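Local coordinates for beta-galactosidase BgaB (Bifidobacterium adolescentis, PDB 5VYM), which hydrolyses terminal beta-1,4-linked galactose from transgalactooligosaccharides as a family 42 glycosidase, represented here by its trimerisation domain, at residues B[4-12]-B[48-58]; B[62-72]-B[89-100]. One frame throughout, in Å; residues are numbered along the deposited sequence.

Interaction 1. Residues B[4-12]-B[48-58]; sequences HSDTAILFS and RADIVPLAYDW
R48 meets S5 through its backbone: the S5 hydroxyl gives its proton to the carbonyl, OG to R48 O 2.7 Å, in the carbonyl plane and on a lone pair. The OG stands opposite its own backbone nitrogen (chi1 169°), and it also accepts from the amide of T7, an ST turn that leads into strand 7-11. A49 then lays its methyl against T7, CB to CB 3.7 Å. D50 does more. Its OD2 takes the S5 amide on the syn side but tilted well out of the carboxylate plane, S5 N to D50 OD2 3.1 Å, and is also bonded to the Y61 hydroxyl, while OD1 faces the guanidinium edge of R48 in a salt bridge, R48 NH1 to D50 OD1 2.7 Å. With both oxygens engaged, the carboxylate is probably held as an anion. From D50 to P53 the two strands run parallel, the inner strand 7-11 beside the outermost strand 50-53 of the parallel sheet, four-stranded within this chain; the I9 amide bonds D50 O, N to O 2.7 Å. I51 and V52 follow on opposite faces, V52 CG2 reaching A8 CB at 3.8 Å. Past P53, L54 closes the pairing with its amide on F11 O, and its CD1 touches L10 CD1 at 3.6 Å. W58 finishes the segment: L10 CD2 sits over its five-membered ring, 3.8 Å from the centroid, a CH-pi contact, while the indole NE1 bonds L54 O.

Interaction 2. Residues B[62-72]-B[89-100]; sequences KTVVLPTVLIL and RVVVGYATGLID
L66 O is gripped by two donors that come from opposite faces of its carbonyl plane: the G93 amide and the T96 hydroxyl, the latter short at 2.6 Å from T96 OG1 to L66 O and well above the plane. The same hydroxyl accepts from the next loop, V69 N to T96 OG1 3.0 Å, so one threonine side chain relays from the end of strand 63-66 to the inverse gamma turn centred on V69. Its OG1 lies beside the backbone nitrogen (chi1 -71°), which leaves CG2 to pack on the CB atoms of L66 and V69. Upstream, strands 63-66 and 89-93 pair in parallel, as expected of the beta-alpha-beta crossover that helix 74-85 completes. Here the R89 side chain bends at chi3 (63°) to bring its guanidinium edge to T63, NE to OG1 2.9 Å, with a weak second bond from NH2. V65 and V91 lie side by side, CG2 to CB 4.0 Å, while on the other face L66 CD1 meets V90 CG1 at 3.8 Å. Beyond the strands I71 CD1 packs on I99 CB at 3.6 Å. Backbone bonding also carries on there: V69 O takes the G97 amide, L70 O that of I99, and I99 O that of L72. With L66 O and the T96 hydroxyl satisfied as well, the two loops probably keep a fixed arrangement.

Interactions 1 and 2 lie in series along the chain, 4-12 with 48-58 closing before 62-72 with 89-100 opens, and their centres are about 12 Å apart. Both belong to one parallel sheet with the order 50-53, 7-11, 63-66, 89-93, so each contact spans an outer pair and strands 7-11 and 63-66 form the seam between them. There the backbones are probably hydrogen-bonded, L10 N to V65 O at 2.9 Å, and L10 packs on V64. Helices 13-20 and 31-44 lie between strands 7-11 and 50-53, helix 74-85 joins 63-66 to 89-93, and 50-53 runs on to 63-66 without a helix. Residues 89-93 pair with a strand of the second subunit, extending the sheet across the interface.

Interaction 1. Residues B[4-12]-B[48-58]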
loop_
_atom_site.group_PDB
_atom_site.type_symbol
_atom_site.label_atom_id
_atom_site.label_comp_id
_atom_site.label_asym_id
_atom_site.label_seq_id
_atom_site.Cartn_x
_atom_site.Cartn_y
_atom_site.Cartn_z
ATOM N N HIS B 4 8.668 12.754 24.390
ATOM C CA HIS B 4 8.393 13.759 23.377
ATOM C C HIS B 4 6.892 13.822 23.096
ATOM O O HIS B 4 6.075 13.233 23.813
ATOM C CB HIS B 4 9.201 13.466 22.108
ATOM C CG HIS B 4 9.070 12.057 21.614
ATOM N ND1 HIS B 4 7.880 11.535 21.152
ATOM C CD2 HIS B 4 9.984 11.064 21.500
ATOM C CE1 HIS B 4 8.066 10.281 20.781
ATOM N NE2 HIS B 4 9.333 9.971 20.981
ATOM N N SER B 5 6.528 14.546 22.043
ATOM C CA SER B 5 5.135 14.715 21.669
ATOM C C SER B 5 4.606 13.468 20.961
ATOM O O SER B 5 5.360 12.588 20.537
ATOM C CB SER B 5 4.970 15.941 20.771
ATOM O OG SER B 5 3.674 15.981 20.193
ATOM N N ASP B 6 3.279 13.398 20.840
ATOM C CA ASP B 6 2.648 12.327 20.079
ATOM C C ASP B 6 2.733 12.551 18.576
ATOM O O ASP B 6 2.649 11.583 17.813
ATOM C CB ASP B 6 1.178 12.177 20.478
ATOM C CG ASP B 6 1.000 11.501 21.821
ATOM O OD1 ASP B 6 1.910 10.757 22.242
ATOM O OD2 ASP B 6 -0.056 11.709 22.455
ATOM N N THR B 7 2.903 13.797 18.140
ATOM C CA THR B 7 2.863 14.157 16.729
ATOM C C THR B 7 4.214 14.704 16.297
ATOM O O THR B 7 4.810 15.528 16.998
ATOM C CB THR B 7 1.770 15.196 16.462
ATOM O OG1 THR B 7 0.519 14.718 16.971
ATOM C CG2 THR B 7 1.640 15.461 14.966
ATOM N N ALA B 8 4.689 14.247 15.142
ATOM C CA ALA B 8 5.920 14.737 14.540
ATOM C C ALA B 8 5.609 15.306 13.164
ATOM O O ALA B 8 5.002 14.629 12.329
ATOM C CB ALA B 8 6.967 13.626 14.426
ATOM N N ILE B 9 6.010 16.551 12.939
ATOM C CA ILE B 9 5.937 17.165 11.619
ATOM C C ILE B 9 7.283 16.957 10.939
ATOM O O ILE B 9 8.310 17.448 11.418
ATOM C CB ILE B 9 5.583 18.655 11.716
ATOM C CG1 ILE B 9 4.247 18.830 12.437
ATOM C CG2 ILE B 9 5.538 19.283 10.330
ATOM C CD1 ILE B 9 3.861 20.268 12.669
ATOM N N LEU B 10 7.283 16.218 9.834
ATOM C CA LEU B 10 8.526 15.822 9.193
ATOM C C LEU B 10 9.057 16.934 8.301
ATOM O O LEU B 10 8.303 17.578 7.565
ATOM C CB LEU B 10 8.325 14.549 8.374
ATOM C CG LEU B 10 7.771 13.348 9.141
ATOM C CD1 LEU B 10 7.874 12.097 8.288
ATOM C CD2 LEU B 10 8.490 13.164 10.471
ATOM N N PHE B 11 10.368 17.153 8.370
ATOM C CA PHE B 11 11.048 18.168 7.577
ATOM C C PHE B 11 11.997 17.497 6.593
ATOM O O PHE B 11 12.852 16.699 6.993
ATOM C CB PHE B 11 11.816 19.145 8.471
ATOM C CG PHE B 11 12.724 20.068 7.713
ATOM C CD1 PHE B 11 12.201 21.034 6.869
ATOM C CD2 PHE B 11 14.099 19.970 7.844
ATOM C CE1 PHE B 11 13.033 21.886 6.166
ATOM C CE2 PHE B 11 14.938 20.820 7.145
ATOM C CZ PHE B 11 14.403 21.779 6.305
ATOM N N SER B 12 11.844 17.826 5.313
ATOM C CA SER B 12 12.677 17.295 4.240
ATOM C C SER B 12 13.493 18.440 3.654
ATOM O O SER B 12 12.939 19.335 3.008
ATOM C CB SER B 12 11.823 16.628 3.165
ATOM O OG SER B 12 12.587 16.371 2.000
ATOM N N ARG B 48 0.983 20.446 21.171
ATOM C CA ARG B 48 2.189 20.859 20.464
ATOM C C ARG B 48 2.893 19.657 19.849
ATOM O O ARG B 48 3.135 18.650 20.522
ATOM C CB ARG B 48 3.138 21.590 21.411
ATOM C CG ARG B 48 4.424 22.049 20.743
ATOM C CD ARG B 48 5.525 22.322 21.754
ATOM N NE ARG B 48 6.771 22.716 21.099
ATOM C CZ ARG B 48 7.668 21.859 20.623
ATOM N NH1 ARG B 48 7.463 20.552 20.727
ATOM N NH2 ARG B 48 8.772 22.308 20.040
ATOM N N ALA B 49 3.224 19.770 18.568
ATOM C CA ALA B 49 3.931 18.731 17.840
ATOM C C ALA B 49 5.407 19.085 17.713
ATOM O O ALA B 49 5.788 20.259 17.734
ATOM C CB ALA B 49 3.325 18.531 16.449
ATOM N N ASP B 50 6.236 18.055 17.589
ATOM C CA ASP B 50 7.656 18.235 17.335
ATOM C C ASP B 50 7.912 18.317 15.837
ATOM O O ASP B 50 7.154 17.778 15.026
ATOM C CB ASP B 50 8.473 17.086 17.930
ATOM C CG ASP B 50 8.285 16.948 19.425
ATOM O OD1 ASP B 50 8.064 17.976 20.099
ATOM O OD2 ASP B 50 8.365 15.807 19.928
ATOM N N ILE B 51 8.989 19.005 15.474
ATOM C CA ILE B 51 9.479 19.026 14.102
ATOM C C ILE B 51 10.699 18.120 14.039
ATOM O O ILE B 51 11.712 18.381 14.698
ATOM C CB ILE B 51 9.812 20.452 13.641
ATOM C CG1 ILE B 51 8.557 21.326 13.681
ATOM C CG2 ILE B 51 10.405 20.427 12.240
ATOM C CD1 ILE B 51 8.799 22.762 13.284
ATOM N N VAL B 52 10.600 17.047 13.260
ATOM C CA VAL B 52 11.620 16.009 13.193
ATOM C C VAL B 52 12.095 15.908 11.755
ATOM O O VAL B 52 11.268 15.880 10.841
ATOM C CB VAL B 52 11.098 14.644 13.681
ATOM C CG1 VAL B 52 12.189 13.589 13.585
ATOM C CG2 VAL B 52 10.576 14.757 15.105
ATOM N N PRO B 53 13.404 15.868 11.498
ATOM C CA PRO B 53 13.878 15.631 10.131
ATOM C C PRO B 53 13.379 14.295 9.600
ATOM O O PRO B 53 13.240 13.319 10.340
ATOM C CB PRO B 53 15.404 15.644 10.277
ATOM C CG PRO B 53 15.657 16.459 11.498
ATOM C CD PRO B 53 14.507 16.178 12.424
ATOM N N LEU B 54 13.115 14.268 8.292
ATOM C CA LEU B 54 12.555 13.074 7.665
ATOM C C LEU B 54 13.474 11.871 7.832
ATOM O O LEU B 54 13.003 10.739 8.002
ATOM C CB LEU B 54 12.284 13.351 6.185
ATOM C CG LEU B 54 11.752 12.209 5.321
ATOM C CD1 LEU B 54 10.507 11.606 5.937
ATOM C CD2 LEU B 54 11.462 12.699 3.910
ATOM N N ALA B 55 14.790 12.092 7.800
ATOM C CA ALA B 55 15.740 10.989 7.884
ATOM C C ALA B 55 15.834 10.381 9.278
ATOM O O ALA B 55 16.385 9.285 9.415
ATOM C CB ALA B 55 17.125 11.454 7.435
ATOM N N TYR B 56 15.316 11.050 10.305
ATOM C CA TYR B 56 15.456 10.555 11.665
ATOM C C TYR B 56 14.434 9.456 11.952
ATOM O O TYR B 56 13.504 9.210 11.181
ATOM C CB TYR B 56 15.311 11.693 12.675
ATOM C CG TYR B 56 16.514 12.610 12.757
ATOM C CD1 TYR B 56 16.546 13.665 13.659
ATOM C CD2 TYR B 56 17.616 12.421 11.933
ATOM C CE1 TYR B 56 17.642 14.506 13.739
ATOM C CE2 TYR B 56 18.714 13.256 12.004
ATOM C CZ TYR B 56 18.722 14.297 12.909
ATOM O OH TYR B 56 19.814 15.130 12.983
ATOM N N ASP B 57 14.622 8.790 13.090
ATOM C CA ASP B 57 13.763 7.686 13.514
ATOM C C ASP B 57 12.559 8.263 14.247
ATOM O O ASP B 57 12.624 8.553 15.444
ATOM C CB ASP B 57 14.542 6.714 14.395
ATOM C CG ASP B 57 13.707 5.529 14.849
ATOM O OD1 ASP B 57 12.607 5.317 14.297
ATOM O OD2 ASP B 57 14.155 4.807 15.765
ATOM N N TRP B 58 11.447 8.424 13.529
ATOM C CA TRP B 58 10.199 8.897 14.112
ATOM C C TRP B 58 9.194 7.771 14.325
ATOM O O TRP B 58 7.990 8.032 14.416
ATOM C CB TRP B 58 9.586 9.995 13.242
ATOM C CG TRP B 58 9.808 9.799 11.774
ATOM C CD1 TRP B 58 10.720 10.446 10.994
ATOM C CD2 TRP B 58 9.109 8.895 10.909
ATOM N NE1 TRP B 58 10.632 10.003 9.696
ATOM C CE2 TRP B 58 9.650 9.052 9.617
ATOM C CE3 TRP B 58 8.077 7.971 11.100
ATOM C CZ2 TRP B 58 9.195 8.319 8.523
ATOM C CZ3 TRP B 58 7.628 7.245 10.012
ATOM C CH2 TRP B 58 8.186 7.423 8.741
#

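Interaction 2. Residues B[62-72]-B[89-100]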
loop_
_atom_site.group_PDB
_atom_site.type_symbol
_atom_site.label_atom_id
_atom_site.label_comp_id
_atom_site.label_asym_id
_atom_site.label_seq_id
_atom_site.Cartn_x
_atom_site.Cartn_y
_atom_site.Cartn_z
ATOM N N LYS B 62 3.171 8.814 17.435
ATOM C CA LYS B 62 1.871 8.235 17.123
ATOM C C LYS B 62 1.282 8.779 15.830
ATOM O O LYS B 62 0.591 8.046 15.114
ATOM C CB LYS B 62 0.894 8.480 18.275
ATOM C CG LYS B 62 1.298 7.814 19.580
ATOM C CD LYS B 62 0.209 7.961 20.627
ATOM C CE LYS B 62 0.603 7.289 21.933
ATOM N NZ LYS B 62 0.961 5.860 21.725
ATOM N N THR B 63 1.545 10.045 15.515
ATOM C CA THR B 63 1.064 10.678 14.298
ATOM C C THR B 63 2.225 11.383 13.615
ATOM O O THR B 63 3.071 11.991 14.279
ATOM C CB THR B 63 -0.063 11.673 14.596
ATOM O OG1 THR B 63 -1.165 10.978 15.192
ATOM C CG2 THR B 63 -0.537 12.358 13.320
ATOM N N VAL B 64 2.264 11.291 12.290
ATOM C CA VAL B 64 3.312 11.899 11.480
ATOM C C VAL B 64 2.646 12.738 10.398
ATOM O O VAL B 64 1.702 12.278 9.743
ATOM C CB VAL B 64 4.240 10.827 10.874
ATOM C CG1 VAL B 64 4.691 11.216 9.490
ATOM C CG2 VAL B 64 5.438 10.600 11.782
ATOM N N VAL B 65 3.119 13.972 10.226
ATOM C CA VAL B 65 2.536 14.929 9.290
ATOM C C VAL B 65 3.588 15.297 8.254
ATOM O O VAL B 65 4.731 15.611 8.609
ATOM C CB VAL B 65 2.019 16.187 10.012
ATOM C CG1 VAL B 65 1.441 17.178 9.015
ATOM C CG2 VAL B 65 0.982 15.813 11.064
ATOM N N LEU B 66 3.204 15.262 6.976
ATOM C CA LEU B 66 4.091 15.601 5.864
ATOM C C LEU B 66 3.492 16.767 5.088
ATOM O O LEU B 66 2.699 16.563 4.154
ATOM C CB LEU B 66 4.321 14.398 4.951
ATOM C CG LEU B 66 5.094 13.219 5.545
ATOM C CD1 LEU B 66 4.140 12.161 6.079
ATOM C CD2 LEU B 66 6.048 12.626 4.520
ATOM N N PRO B 67 3.845 18.005 5.432
ATOM C CA PRO B 67 3.315 19.156 4.695
ATOM C C PRO B 67 4.245 19.615 3.582
ATOM O O PRO B 67 5.354 20.089 3.849
ATOM C CB PRO B 67 3.176 20.225 5.785
ATOM C CG PRO B 67 4.182 19.820 6.865
ATOM C CD PRO B 67 4.700 18.431 6.551
ATOM N N THR B 68 3.794 19.481 2.334
ATOM C CA THR B 68 4.579 19.853 1.157
ATOM C C THR B 68 5.954 19.185 1.189
ATOM O O THR B 68 6.996 19.816 0.997
ATOM C CB THR B 68 4.697 21.377 1.032
ATOM O OG1 THR B 68 3.427 21.975 1.322
ATOM C CG2 THR B 68 5.112 21.781 -0.383
ATOM N N VAL B 69 5.951 17.883 1.460
ATOM C CA VAL B 69 7.174 17.071 1.355
ATOM C C VAL B 69 7.238 16.617 -0.099
ATOM O O VAL B 69 6.861 15.501 -0.464
ATOM C CB VAL B 69 7.186 15.910 2.352
ATOM C CG1 VAL B 69 8.471 15.102 2.220
ATOM C CG2 VAL B 69 7.037 16.438 3.770
ATOM N N LEU B 70 7.715 17.523 -0.956
ATOM C CA LEU B 70 7.676 17.283 -2.396
ATOM C C LEU B 70 8.533 16.088 -2.789
ATOM O O LEU B 70 8.147 15.296 -3.657
ATOM C CB LEU B 70 8.132 18.534 -3.147
ATOM C CG LEU B 70 7.192 19.738 -3.097
ATOM C CD1 LEU B 70 7.983 21.013 -2.875
ATOM C CD2 LEU B 70 6.381 19.824 -4.379
ATOM N N ILE B 71 9.698 15.942 -2.166
ATOM C CA ILE B 71 10.633 14.872 -2.490
ATOM C C ILE B 71 10.395 13.725 -1.521
ATOM O O ILE B 71 10.579 13.878 -0.307
ATOM C CB ILE B 71 12.089 15.356 -2.421
ATOM C CG1 ILE B 71 12.239 16.722 -3.096
ATOM C CG2 ILE B 71 13.013 14.336 -3.067
ATOM C CD1 ILE B 71 11.989 16.706 -4.582
ATOM N N LEU B 72 9.978 12.578 -2.052
ATOM C CA LEU B 72 9.808 11.361 -1.270
ATOM C C LEU B 72 10.430 10.210 -2.040
ATOM O O LEU B 72 9.957 9.858 -3.125
ATOM C CB LEU B 72 8.333 11.072 -0.983
ATOM C CG LEU B 72 7.781 11.499 0.377
ATOM C CD1 LEU B 72 6.393 10.913 0.586
ATOM C CD2 LEU B 72 8.719 11.081 1.500
ATOM N N ARG B 89 -0.567 6.935 12.538
ATOM C CA ARG B 89 -1.399 7.857 11.776
ATOM C C ARG B 89 -0.506 8.758 10.934
ATOM O O ARG B 89 0.474 9.314 11.441
ATOM C CB ARG B 89 -2.285 8.694 12.702
ATOM C CG ARG B 89 -3.243 9.621 11.969
ATOM C CD ARG B 89 -4.327 10.154 12.893
ATOM N NE ARG B 89 -3.787 10.971 13.975
ATOM C CZ ARG B 89 -4.533 11.599 14.877
ATOM N NH1 ARG B 89 -5.855 11.507 14.829
ATOM N NH2 ARG B 89 -3.961 12.323 15.830
ATOM N N VAL B 90 -0.841 8.893 9.655
ATOM C CA VAL B 90 -0.059 9.676 8.705
ATOM C C VAL B 90 -0.971 10.716 8.073
ATOM O O VAL B 90 -2.059 10.383 7.589
ATOM C CB VAL B 90 0.580 8.784 7.625
ATOM C CG1 VAL B 90 1.383 9.627 6.645
ATOM C CG2 VAL B 90 1.457 7.714 8.264
ATOM N N VAL B 91 -0.534 11.972 8.084
ATOM C CA VAL B 91 -1.262 13.072 7.459
ATOM C C VAL B 91 -0.429 13.566 6.286
ATOM O O VAL B 91 0.729 13.967 6.462
ATOM C CB VAL B 91 -1.548 14.204 8.458
ATOM C CG1 VAL B 91 -2.305 15.336 7.775
ATOM C CG2 VAL B 91 -2.334 13.675 9.648
ATOM N N VAL B 92 -1.012 13.535 5.091
ATOM C CA VAL B 92 -0.298 13.826 3.851
ATOM C C VAL B 92 -0.905 15.071 3.221
ATOM O O VAL B 92 -2.112 15.114 2.952
ATOM C CB VAL B 92 -0.349 12.641 2.875
ATOM C CG1 VAL B 92 0.407 12.969 1.601
ATOM C CG2 VAL B 92 0.216 11.393 3.529
ATOM N N GLY B 93 -0.064 16.080 2.976
ATOM C CA GLY B 93 -0.518 17.274 2.299
ATOM C C GLY B 93 -0.638 17.085 0.797
ATOM O O GLY B 93 -0.113 16.137 0.214
ATOM N N TYR B 94 -1.338 18.030 0.163
ATOM C CA TYR B 94 -1.654 17.895 -1.256
ATOM C C TYR B 94 -0.404 17.927 -2.129
ATOM O O TYR B 94 -0.395 17.337 -3.215
ATOM C CB TYR B 94 -2.632 18.992 -1.684
ATOM C CG TYR B 94 -2.094 20.400 -1.548
ATOM C CD1 TYR B 94 -2.150 21.073 -0.334
ATOM C CD2 TYR B 94 -1.541 21.062 -2.638
ATOM C CE1 TYR B 94 -1.662 22.361 -0.207
ATOM C CE2 TYR B 94 -1.052 22.351 -2.520
ATOM C CZ TYR B 94 -1.115 22.995 -1.303
ATOM O OH TYR B 94 -0.629 24.277 -1.181
ATOM N N ALA B 95 0.656 18.600 -1.679
ATOM C CA ALA B 95 1.882 18.729 -2.456
ATOM C C ALA B 95 2.983 17.791 -1.976
ATOM O O ALA B 95 4.163 18.039 -2.247
ATOM C CB ALA B 95 2.372 20.176 -2.430
ATOM N N THR B 96 2.624 16.717 -1.279
ATOM C CA THR B 96 3.588 15.771 -0.732
ATOM C C THR B 96 3.712 14.560 -1.649
ATOM O O THR B 96 2.702 14.016 -2.108
ATOM C CB THR B 96 3.171 15.327 0.673
ATOM O OG1 THR B 96 3.350 16.414 1.591
ATOM C CG2 THR B 96 3.998 14.132 1.136
ATOM N N GLY B 97 4.947 14.152 -1.922
ATOM C CA GLY B 97 5.187 12.925 -2.656
ATOM C C GLY B 97 5.055 13.037 -4.157
ATOM O O GLY B 97 4.584 12.095 -4.806
ATOM N N LEU B 98 5.470 14.163 -4.735
ATOM C CA LEU B 98 5.366 14.360 -6.175
ATOM C C LEU B 98 6.638 13.979 -6.919
ATOM O O LEU B 98 6.572 13.613 -8.098
ATOM C CB LEU B 98 5.023 15.821 -6.484
ATOM C CG LEU B 98 3.830 16.427 -5.741
ATOM C CD1 LEU B 98 3.545 17.835 -6.247
ATOM C CD2 LEU B 98 2.601 15.541 -5.874
ATOM N N ILE B 99 7.793 14.057 -6.260
ATOM C CA ILE B 99 9.084 13.878 -6.906
ATOM C C ILE B 99 9.906 12.879 -6.101
ATOM O O ILE B 99 9.816 12.822 -4.870
ATOM C CB ILE B 99 9.827 15.229 -7.043
ATOM C CG1 ILE B 99 8.915 16.282 -7.677
ATOM C CG2 ILE B 99 11.072 15.079 -7.877
ATOM C CD1 ILE B 99 9.550 17.650 -7.813
ATOM N N ASP B 100 10.708 12.079 -6.805
ATOM C CA ASP B 100 11.537 11.073 -6.159
ATOM C C ASP B 100 12.880 11.679 -5.744
ATOM O O ASP B 100 13.155 12.861 -5.965
ATOM C CB ASP B 100 11.721 9.861 -7.076
ATOM C CG ASP B 100 12.676 10.127 -8.229
ATOM O OD1 ASP B 100 12.865 11.302 -8.602
ATOM O OD2 ASP B 100 13.237 9.151 -8.770
HETATM O O HOH W 1 1.082 19.906 1.096
#